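Local coordinates for protein kappa-carrageenase (Zobellia galactanivorans, PDB 5OCR) that probably hydrolyses kappa-carrageenan, a sulfated galactan of red algae, this chain being the glycoside hydrolase family 16 part of a longer protein, at residues D19-K24 against G204-Q209; T134-I139 against G174-P179; I212-D217 against A222-K227. All coordinates share one frame; numbering follows the deposited sequence. Where two conformers were deposited one is given.

The three contacts lie in the beta jelly-roll that forms the family 16 catalytic part of this enzyme. Contacts 1 and 3 are neighbours, their centres about 12 Å apart, because strands 200-207 and 211-216 follow each other in the chain and pair side by side. Contact 2 lies about 22 Å from contact 1 and about 17 Å from contact 3, centre to centre. Along the chain it is nested inside the loop closed by contact 1, and contact 3 comes last. Ile-139 of contact 2 packs on Cys-205 and Val-207 of contact 1 and on Ile-212 and Trp-214 of contact 3, so strand 134-144, carrying the family's acidic motif, rests against strands 200-207 and 211-216.

Contact 1 of 3, residues D19-K24 against G204-Q209; sequences DQWTIK and GCEVNQ
Trp-21 and Glu-206 meet across two backbones that are not neighbours: their CA atoms, the nearest between residues 19-24 and 204-209, are 11.2 Å apart, and no hydrogen bond passes directly between the segments. Strands 273-285 and 100-107 lie between them in the order of pairing, so long side chains have to span the gap. Trp-21 and Glu-206 both suit this, one by its wide indole and the other by its reach. Glu-206 has CG anti to the backbone N (chi1 -179°) and stays extended beyond it, which carries the carboxylate out to the rim of the indole. There OE2 of Glu-206 lies 4.0 Å from CZ2 of Trp-21, at the ring edge and near its plane, while CG of Glu-206 approaches CH2 of Trp-21 at 4.1 Å. The ring and carboxylate planes are turned 87° apart.

Asp-19 adds a second acid, its OD2 4.3 Å from OE2 of Glu-206. A water, in the plane of the indole at its edge, lies 2.7 Å from OD2 of Asp-19 and 2.8 Å from OE2 of Glu-206; more acceptors compete for it than it has protons, so it may only soften the repulsion between like charges. Glu-206 is further held by the hydroxyls of Tyr-215, at OE1, and Ser-15, at OE2, so both oxygens of this buried carboxylate have polar partners. Pro-11, Thr-14, Trp-283 and Lys-285 pack round Trp-21. Strand 21-23 hydrogen-bonds to strand 273-285, and its tryptophan leans over the sheet face opposite the one where Cys-205 meets strand 134-144. The contact thus belongs to the outer side of the jelly-roll, where the N-terminal segment packs over the sheet through Trp-21, with two acids and a water at its edge.

Contact 2 of 3, residues T134-I139 against G174-P179; sequences TVYSEI and GVWKRP
Trp-176 and Tyr-136 have the most surface buried here, and their rings make the main contact between residues 134-139 and 174-179. The indole touches with the far corner of its six-membered ring: CH2 of Trp-176 comes to 3.7 Å from CE2 of Tyr-136, and CZ3 of Trp-176 lies 3.9 Å from CD2 of Tyr-136. The ring centroids are 5.4 Å apart and the planes 60° from each other, an oblique meeting that is neither a stack nor a T. With its CG anti to the backbone N (chi1 168°), Tyr-136 extends toward the indole, so that one flank of the phenol receives it. Phe-125 stacks on the tyrosine, and Trp-176 also rests on Val-167. Broad aromatic groups suit the place because strand 159-170 runs between the two segments and hydrogen-bonds to both strands, a distance that the two large rings span.

Nearer the start of the segments, Gly-174 provides the third patch of buried surface. With only hydrogens on its CA, it lies loosely beside Val-135, whose CG2 is 4.6 Å from CA of Gly-174. Val-135 and Tyr-136 both face Val-167, a classic beta bulge, and the chain turns a corner there.

The hydroxyl OH of Tyr-136 lies unusually close to OE1 of Glu-138, at 2.5 Å, the oxygen lying in the plane of the phenol ring. Glu-138 and Asp-140 fall in the sequence Glu-Ile-Asp-Val-Val-Glu, the acidic signature that runs along the active-site strand of family 16 jelly-rolls.

Contact 3 of 3, residues I212-D217 against A222-K227; sequences IIWYVD and ARKPNK
Ile-212 opens the ladder with a pair of backbone bonds to Lys-224, its N donating to Lys-224 O at 2.8 Å and its O accepting from Lys-224 N at 2.9 Å. Its side chain, on the same face as Trp-214, brings CD1 to 4.1 Å from CG of Asn-226. That amide is fixed by Asn-208 O and Trp-229 N, so the isoleucine meets a carboxamide whose polar atoms are already engaged.

Ile-213 forms the non-hydrogen-bonded pair with Arg-223, and the two side chains run alongside each other on the same face. With CG anti to the backbone N and the chain bent at chi3 (-65°), Arg-223 lays its guanidinium against Ile-213, whose CD1 sits over the centre, 3.9 Å above the plane; Glu-220 and Glu-211 take its N-H groups in salt bridges. The strands, 169° apart in direction, are those of a beta hairpin, 211-216 and 219-225, continuing the jelly-roll sheet beyond strand 200-207.

Trp-214 returns to the face of Ile-212, whose CG2 lies 3.5 Å above the indole plane, toward the rim. Its N gives Ala-222 O a nearly straight bond (2.9 Å, 173° at the hydrogen). Small Ala-222 leaves room for the indole: its CB is 3.8 Å from CE3 of Trp-214. CZ3 of Trp-214 also touches CG of Lys-224 at 3.7 Å, using the lysine's aliphatic stem, whose amine reaches Gln-184 O, while the indole NE1 donates to Asp-140 O.

Contact 1 of 3, residues D19-K24 against G204-Q209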
loop_
_atom_site.group_PDB
_atom_site.type_symbol
_atom_site.label_atom_id
_atom_site.label_comp_id
_atom_site.label_asym_id
_atom_site.label_seq_id
_atom_site.Cartn_x
_atom_site.Cartn_y
_atom_site.Cartn_z
ATOM N N ASP A 19 8.732 6.767 24.782
ATOM C CA ASP A 19 7.310 6.741 24.433
ATOM C C ASP A 19 6.550 5.494 24.940
ATOM O O ASP A 19 7.127 4.415 24.992
ATOM C CB ASP A 19 7.165 6.831 22.903
ATOM C CG ASP A 19 7.631 8.177 22.343
ATOM O OD1 ASP A 19 7.488 9.235 23.010
ATOM O OD2 ASP A 19 8.139 8.242 21.237
ATOM N N GLN A 20 5.247 5.640 25.211
ATOM C CA GLN A 20 4.398 4.536 25.634
ATOM C C GLN A 20 3.464 4.260 24.477
ATOM O O GLN A 20 2.972 5.222 23.874
ATOM C CB GLN A 20 3.493 4.986 26.764
ATOM C CG GLN A 20 4.234 5.276 28.056
ATOM C CD GLN A 20 4.667 4.007 28.795
ATOM O OE1 GLN A 20 3.966 2.968 28.807
ATOM N NE2 GLN A 20 5.819 4.100 29.448
ATOM N N TRP A 21 3.201 2.992 24.192
ATOM C CA TRP A 21 2.332 2.666 23.009
ATOM C C TRP A 21 1.165 1.815 23.412
ATOM O O TRP A 21 1.358 0.795 24.086
ATOM C CB TRP A 21 3.162 1.928 21.957
ATOM C CG TRP A 21 4.302 2.745 21.440
ATOM C CD1 TRP A 21 5.656 2.714 21.855
ATOM C CD2 TRP A 21 4.213 3.756 20.385
ATOM N NE1 TRP A 21 6.397 3.645 21.144
ATOM C CE2 TRP A 21 5.577 4.317 20.228
ATOM C CE3 TRP A 21 3.163 4.237 19.594
ATOM C CZ2 TRP A 21 5.851 5.284 19.297
ATOM C CZ3 TRP A 21 3.463 5.221 18.635
ATOM C CH2 TRP A 21 4.768 5.721 18.504
ATOM N N THR A 22 -0.042 2.177 22.991
ATOM C CA THR A 22 -1.292 1.423 23.271
ATOM C C THR A 22 -1.895 0.882 21.995
ATOM O O THR A 22 -2.100 1.625 21.019
ATOM C CB THR A 22 -2.332 2.310 23.980
ATOM O OG1 THR A 22 -1.698 2.754 25.197
ATOM C CG2 THR A 22 -3.527 1.459 24.339
ATOM N N ILE A 23 -2.080 -0.431 21.962
ATOM C CA ILE A 23 -2.607 -1.037 20.773
ATOM C C ILE A 23 -4.043 -0.580 20.523
ATOM O O ILE A 23 -4.798 -0.316 21.516
ATOM C CB ILE A 23 -2.447 -2.564 20.784
ATOM C CG1 ILE A 23 -2.462 -3.038 19.291
ATOM C CG2 ILE A 23 -3.471 -3.160 21.779
ATOM C CD1 ILE A 23 -1.608 -4.229 18.922
ATOM N N LYS A 24 -4.391 -0.384 19.232
ATOM C CA LYS A 24 -5.708 0.078 18.812
ATOM C C LYS A 24 -6.343 -1.047 18.006
ATOM O O LYS A 24 -5.984 -1.270 16.833
ATOM C CB LYS A 24 -5.561 1.378 18.008
ATOM C CG LYS A 24 -4.944 2.547 18.815
ATOM C CD LYS A 24 -5.603 2.843 20.169
ATOM C CE LYS A 24 -6.851 3.681 20.053
ATOM N NZ LYS A 24 -7.095 4.244 21.411
ATOM N N GLY A 204 7.182 -1.465 9.098
ATOM C CA GLY A 204 6.634 -0.558 10.169
ATOM C C GLY A 204 6.796 0.865 9.797
ATOM O O GLY A 204 7.714 1.217 9.051
ATOM N N CYS A 205 5.973 1.714 10.388
ATOM C CA CYS A 205 6.102 3.164 10.162
ATOM C C CYS A 205 5.674 3.890 11.429
ATOM O O CYS A 205 4.493 3.657 11.921
ATOM C CB CYS A 205 5.186 3.618 9.056
ATOM S SG CYS A 205 5.476 5.297 8.466
ATOM N N GLU A 206 6.510 4.824 11.857
ATOM C CA GLU A 206 6.171 5.672 12.977
ATOM C C GLU A 206 5.878 7.071 12.464
ATOM O O GLU A 206 6.726 7.652 11.768
ATOM C CB GLU A 206 7.371 5.603 13.948
ATOM C CG GLU A 206 7.162 6.428 15.193
ATOM C CD GLU A 206 8.428 6.405 16.050
ATOM O OE1 GLU A 206 9.267 5.525 15.844
ATOM O OE2 GLU A 206 8.521 7.179 17.051
ATOM N N VAL A 207 4.693 7.624 12.789
ATOM C CA VAL A 207 4.237 8.872 12.197
ATOM C C VAL A 207 3.947 9.825 13.370
ATOM O O VAL A 207 3.119 9.503 14.238
ATOM C CB VAL A 207 2.916 8.717 11.399
ATOM C CG1 VAL A 207 2.487 10.055 10.800
ATOM C CG2 VAL A 207 3.095 7.666 10.295
ATOM N N ASN A 208 4.631 10.958 13.410
ATOM C CA ASN A 208 4.299 11.973 14.420
ATOM C C ASN A 208 4.200 13.369 13.746
ATOM O O ASN A 208 4.395 13.479 12.567
ATOM C CB ASN A 208 5.296 11.939 15.627
ATOM C CG ASN A 208 6.717 12.235 15.226
ATOM O OD1 ASN A 208 7.023 13.270 14.585
ATOM N ND2 ASN A 208 7.613 11.388 15.657
ATOM N N GLN A 209 3.912 14.442 14.513
ATOM C CA GLN A 209 3.728 15.749 13.856
ATOM C C GLN A 209 4.977 16.246 13.207
ATOM O O GLN A 209 4.893 17.130 12.348
ATOM C CB GLN A 209 3.221 16.804 14.882
ATOM C CG GLN A 209 4.205 16.976 16.004
ATOM C CD GLN A 209 3.762 17.962 17.055
ATOM O OE1 GLN A 209 3.074 18.949 16.777
ATOM N NE2 GLN A 209 4.167 17.691 18.296
HETATM O O HOH W 1 9.217 6.386 19.679
#

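Contact 2 of 3, residues T134-I139 against G174-P179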
loop_
_atom_site.group_PDB
_atom_site.type_symbol
_atom_site.label_atom_id
_atom_site.label_comp_id
_atom_site.label_asym_id
_atom_site.label_seq_id
_atom_site.Cartn_x
_atom_site.Cartn_y
_atom_site.Cartn_z
ATOM N N THR A 134 -3.266 20.903 2.953
ATOM C CA THR A 134 -3.251 19.534 2.351
ATOM C C THR A 134 -4.641 19.100 2.000
ATOM O O THR A 134 -5.502 19.150 2.852
ATOM C CB THR A 134 -2.690 18.570 3.419
ATOM O OG1 THR A 134 -1.357 18.965 3.737
ATOM C CG2 THR A 134 -2.633 17.086 2.881
ATOM N N VAL A 135 -4.839 18.707 0.748
ATOM C CA VAL A 135 -6.098 18.137 0.229
ATOM C C VAL A 135 -6.106 16.623 0.502
ATOM O O VAL A 135 -7.139 16.067 0.803
ATOM C CB VAL A 135 -6.082 18.434 -1.295
ATOM C CG1 VAL A 135 -7.160 17.665 -2.084
ATOM C CG2 VAL A 135 -6.215 19.951 -1.491
ATOM N N TYR A 136 -4.943 15.984 0.329
ATOM C CA TYR A 136 -4.908 14.518 0.361
ATOM C C TYR A 136 -3.545 14.132 0.929
ATOM O O TYR A 136 -2.527 14.738 0.551
ATOM C CB TYR A 136 -5.003 14.009 -1.076
ATOM C CG TYR A 136 -4.683 12.483 -1.222
ATOM C CD1 TYR A 136 -5.628 11.550 -0.873
ATOM C CD2 TYR A 136 -3.428 12.041 -1.683
ATOM C CE1 TYR A 136 -5.388 10.152 -1.047
ATOM C CE2 TYR A 136 -3.180 10.682 -1.902
ATOM C CZ TYR A 136 -4.122 9.743 -1.496
ATOM O OH TYR A 136 -3.872 8.357 -1.688
ATOM N N SER A 137 -3.529 13.152 1.829
ATOM C CA SER A 137 -2.274 12.673 2.485
ATOM C C SER A 137 -2.156 11.156 2.261
ATOM O O SER A 137 -3.168 10.430 2.587
ATOM C CB SER A 137 -2.415 12.877 4.014
ATOM O OG SER A 137 -2.167 14.227 4.325
ATOM N N GLU A 138 -0.980 10.665 1.821
ATOM C CA GLU A 138 -0.808 9.233 1.652
ATOM C C GLU A 138 0.614 8.918 2.167
ATOM O O GLU A 138 1.536 9.537 1.721
ATOM C CB GLU A 138 -0.901 8.857 0.199
ATOM C CG GLU A 138 -0.592 7.367 0.003
ATOM C CD GLU A 138 -0.719 6.966 -1.461
ATOM O OE1 GLU A 138 -1.561 7.604 -2.170
ATOM O OE2 GLU A 138 -0.022 5.997 -1.903
ATOM N N ILE A 139 0.729 7.946 3.058
ATOM C CA ILE A 139 2.018 7.398 3.485
ATOM C C ILE A 139 2.083 5.918 3.055
ATOM O O ILE A 139 1.302 5.053 3.532
ATOM C CB ILE A 139 2.123 7.470 5.060
ATOM C CG1 ILE A 139 2.001 8.938 5.535
ATOM C CG2 ILE A 139 3.478 6.784 5.450
ATOM C CD1 ILE A 139 2.093 9.071 7.057
ATOM N N GLY A 174 -5.971 21.519 -6.864
ATOM C CA GLY A 174 -5.196 20.576 -5.976
ATOM C C GLY A 174 -4.016 20.121 -6.813
ATOM O O GLY A 174 -4.215 19.503 -7.866
ATOM N N VAL A 175 -2.789 20.419 -6.379
ATOM C CA VAL A 175 -1.591 20.059 -7.089
ATOM C C VAL A 175 -0.944 18.826 -6.430
ATOM O O VAL A 175 -0.648 18.816 -5.232
ATOM C CB VAL A 175 -0.604 21.245 -7.085
ATOM C CG1 VAL A 175 0.773 20.863 -7.716
ATOM C CG2 VAL A 175 -1.243 22.404 -7.854
ATOM N N TRP A 176 -0.744 17.775 -7.230
ATOM C CA TRP A 176 -0.046 16.572 -6.763
ATOM C C TRP A 176 1.419 16.847 -6.432
ATOM O O TRP A 176 2.181 17.476 -7.218
ATOM C CB TRP A 176 -0.121 15.488 -7.836
ATOM C CG TRP A 176 -1.444 14.760 -7.760
ATOM C CD1 TRP A 176 -2.586 14.999 -8.505
ATOM C CD2 TRP A 176 -1.766 13.638 -6.872
ATOM N NE1 TRP A 176 -3.597 14.124 -8.144
ATOM C CE2 TRP A 176 -3.136 13.263 -7.168
ATOM C CE3 TRP A 176 -1.074 12.946 -5.871
ATOM C CZ2 TRP A 176 -3.793 12.219 -6.473
ATOM C CZ3 TRP A 176 -1.722 11.860 -5.216
ATOM C CH2 TRP A 176 -3.063 11.535 -5.497
ATOM N N LYS A 177 1.847 16.370 -5.265
ATOM C CA LYS A 177 3.263 16.398 -4.890
ATOM C C LYS A 177 3.695 14.914 -4.860
ATOM O O LYS A 177 3.265 14.153 -3.974
ATOM C CB LYS A 177 3.451 16.994 -3.482
ATOM C CG LYS A 177 2.947 18.448 -3.324
ATOM C CD LYS A 177 3.550 19.416 -4.338
ATOM C CE LYS A 177 3.000 20.827 -4.147
ATOM N NZ LYS A 177 3.575 21.854 -5.112
ATOM N N ARG A 178 4.442 14.509 -5.897
ATOM C CA ARG A 178 4.764 13.115 -6.177
ATOM C C ARG A 178 6.189 12.863 -5.711
ATOM O O ARG A 178 7.043 13.774 -5.784
ATOM C CB ARG A 178 4.597 12.854 -7.681
ATOM C CG ARG A 178 3.259 13.399 -8.185
ATOM C CD ARG A 178 2.807 12.826 -9.515
ATOM N NE ARG A 178 1.356 12.562 -9.558
ATOM C CZ ARG A 178 0.474 13.249 -10.266
ATOM N NH1 ARG A 178 0.868 14.291 -10.982
ATOM N NH2 ARG A 178 -0.808 12.892 -10.260
ATOM N N PRO A 179 6.495 11.631 -5.320
ATOM C CA PRO A 179 7.854 11.341 -4.835
ATOM C C PRO A 179 8.951 11.674 -5.837
ATOM O O PRO A 179 9.961 12.204 -5.419
ATOM C CB PRO A 179 7.823 9.806 -4.636
ATOM C CG PRO A 179 6.398 9.439 -4.558
ATOM C CD PRO A 179 5.544 10.492 -5.129
#

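Contact 3 of 3, residues I212-D217 against A222-K227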
loop_
_atom_site.group_PDB
_atom_site.type_symbol
_atom_site.label_atom_id
_atom_site.label_comp_id
_atom_site.label_asym_id
_atom_site.label_seq_id
_atom_site.Cartn_x
_atom_site.Cartn_y
_atom_site.Cartn_z
ATOM N N ILE A 212 8.408 11.237 9.959
ATOM C CA ILE A 212 7.829 9.921 9.617
ATOM C C ILE A 212 9.088 9.000 9.489
ATOM O O ILE A 212 10.050 9.344 8.833
ATOM C CB ILE A 212 7.087 9.951 8.275
ATOM C CG1 ILE A 212 5.864 10.917 8.365
ATOM C CG2 ILE A 212 6.569 8.534 7.902
ATOM C CD1 ILE A 212 5.497 11.481 6.977
ATOM N N ILE A 213 9.032 7.835 10.155
ATOM C CA ILE A 213 10.216 6.974 10.157
ATOM C C ILE A 213 9.744 5.581 9.739
ATOM O O ILE A 213 8.795 5.050 10.307
ATOM C CB ILE A 213 10.807 6.911 11.608
ATOM C CG1 ILE A 213 11.015 8.390 12.108
ATOM C CG2 ILE A 213 12.164 6.140 11.584
ATOM C CD1 ILE A 213 10.898 8.498 13.613
ATOM N N TRP A 214 10.485 4.949 8.850
ATOM C CA TRP A 214 10.106 3.601 8.361
ATOM C C TRP A 214 11.075 2.545 8.802
ATOM O O TRP A 214 12.338 2.799 8.878
ATOM C CB TRP A 214 10.175 3.631 6.863
ATOM C CG TRP A 214 9.143 4.398 6.069
ATOM C CD1 TRP A 214 8.058 3.859 5.379
ATOM C CD2 TRP A 214 9.074 5.849 5.840
ATOM N NE1 TRP A 214 7.322 4.846 4.749
ATOM C CE2 TRP A 214 7.944 6.066 4.928
ATOM C CE3 TRP A 214 9.888 6.947 6.208
ATOM C CZ2 TRP A 214 7.588 7.340 4.500
ATOM C CZ3 TRP A 214 9.531 8.204 5.788
ATOM C CH2 TRP A 214 8.413 8.413 4.926
ATOM N N TYR A 215 10.538 1.366 9.074
ATOM C CA TYR A 215 11.357 0.247 9.576
ATOM C C TYR A 215 11.110 -1.015 8.789
ATOM O O TYR A 215 10.014 -1.312 8.371
ATOM C CB TYR A 215 10.943 -0.055 11.034
ATOM C CG TYR A 215 11.112 1.135 11.961
ATOM C CD1 TYR A 215 10.069 2.056 12.141
ATOM C CD2 TYR A 215 12.332 1.302 12.660
ATOM C CE1 TYR A 215 10.237 3.158 13.057
ATOM C CE2 TYR A 215 12.522 2.415 13.535
ATOM C CZ TYR A 215 11.442 3.276 13.726
ATOM O OH TYR A 215 11.645 4.370 14.578
ATOM N N VAL A 216 12.150 -1.794 8.533
ATOM C CA VAL A 216 11.960 -3.127 7.900
ATOM C C VAL A 216 12.633 -4.109 8.838
ATOM O O VAL A 216 13.853 -3.954 9.127
ATOM C CB VAL A 216 12.502 -3.201 6.448
ATOM C CG1 VAL A 216 12.416 -4.628 5.852
ATOM C CG2 VAL A 216 11.793 -2.157 5.610
ATOM N N ASP A 217 11.921 -5.164 9.264
ATOM C CA ASP A 217 12.485 -6.116 10.202
ATOM C C ASP A 217 13.225 -5.459 11.387
ATOM O O ASP A 217 14.357 -5.893 11.769
ATOM C CB ASP A 217 13.413 -7.097 9.446
ATOM C CG ASP A 217 12.633 -8.154 8.656
ATOM O OD1 ASP A 217 11.411 -8.308 8.863
ATOM O OD2 ASP A 217 13.317 -8.908 7.918
ATOM N N ALA A 222 14.427 4.623 6.704
ATOM C CA ALA A 222 14.198 5.917 6.099
ATOM C C ALA A 222 13.550 6.824 7.088
ATOM O O ALA A 222 12.925 6.343 8.038
ATOM C CB ALA A 222 13.235 5.848 4.908
ATOM N N ARG A 223 13.698 8.131 6.859
ATOM C CA ARG A 223 12.998 9.085 7.725
ATOM C C ARG A 223 12.820 10.354 6.948
ATOM O O ARG A 223 13.743 10.742 6.178
ATOM C CB ARG A 223 13.862 9.286 8.986
ATOM C CG ARG A 223 13.488 10.402 9.915
ATOM C CD ARG A 223 14.651 10.564 10.934
ATOM N NE ARG A 223 14.855 9.414 11.816
ATOM C CZ ARG A 223 14.766 9.439 13.148
ATOM N NH1 ARG A 223 14.392 10.565 13.758
ATOM N NH2 ARG A 223 15.001 8.351 13.870
ATOM N N LYS A 224 11.659 11.002 7.113
ATOM C CA LYS A 224 11.395 12.267 6.406
ATOM C C LYS A 224 10.660 13.227 7.302
ATOM O O LYS A 224 9.884 12.824 8.177
ATOM C CB LYS A 224 10.514 12.127 5.154
ATOM C CG LYS A 224 10.993 11.159 4.069
ATOM C CD LYS A 224 12.182 11.729 3.350
ATOM C CE LYS A 224 12.133 11.151 1.951
ATOM N NZ LYS A 224 13.550 11.131 1.455
ATOM N N PRO A 225 10.884 14.530 7.086
ATOM C CA PRO A 225 10.047 15.467 7.899
ATOM C C PRO A 225 8.589 15.361 7.543
ATOM O O PRO A 225 8.273 15.169 6.374
ATOM C CB PRO A 225 10.494 16.870 7.390
ATOM C CG PRO A 225 11.912 16.609 6.903
ATOM C CD PRO A 225 11.890 15.221 6.249
ATOM N N ASN A 226 7.699 15.592 8.515
ATOM C CA ASN A 226 6.205 15.461 8.210
ATOM C C ASN A 226 5.658 16.787 7.734
ATOM O O ASN A 226 5.173 17.623 8.532
ATOM C CB ASN A 226 5.454 14.947 9.459
ATOM C CG ASN A 226 4.031 14.598 9.125
ATOM O OD1 ASN A 226 3.616 14.949 8.029
ATOM N ND2 ASN A 226 3.327 13.875 9.982
ATOM N N LYS A 227 5.785 17.036 6.427
ATOM C CA LYS A 227 5.384 18.333 5.914
ATOM C C LYS A 227 3.888 18.406 5.752
ATOM O O LYS A 227 3.277 19.385 6.175
ATOM C CB LYS A 227 6.060 18.593 4.558
ATOM C CG LYS A 227 5.979 19.999 4.100
ATOM C CD LYS A 227 7.156 20.146 3.097
ATOM C CE LYS A 227 7.008 21.403 2.308
ATOM N NZ LYS A 227 8.166 21.285 1.373
#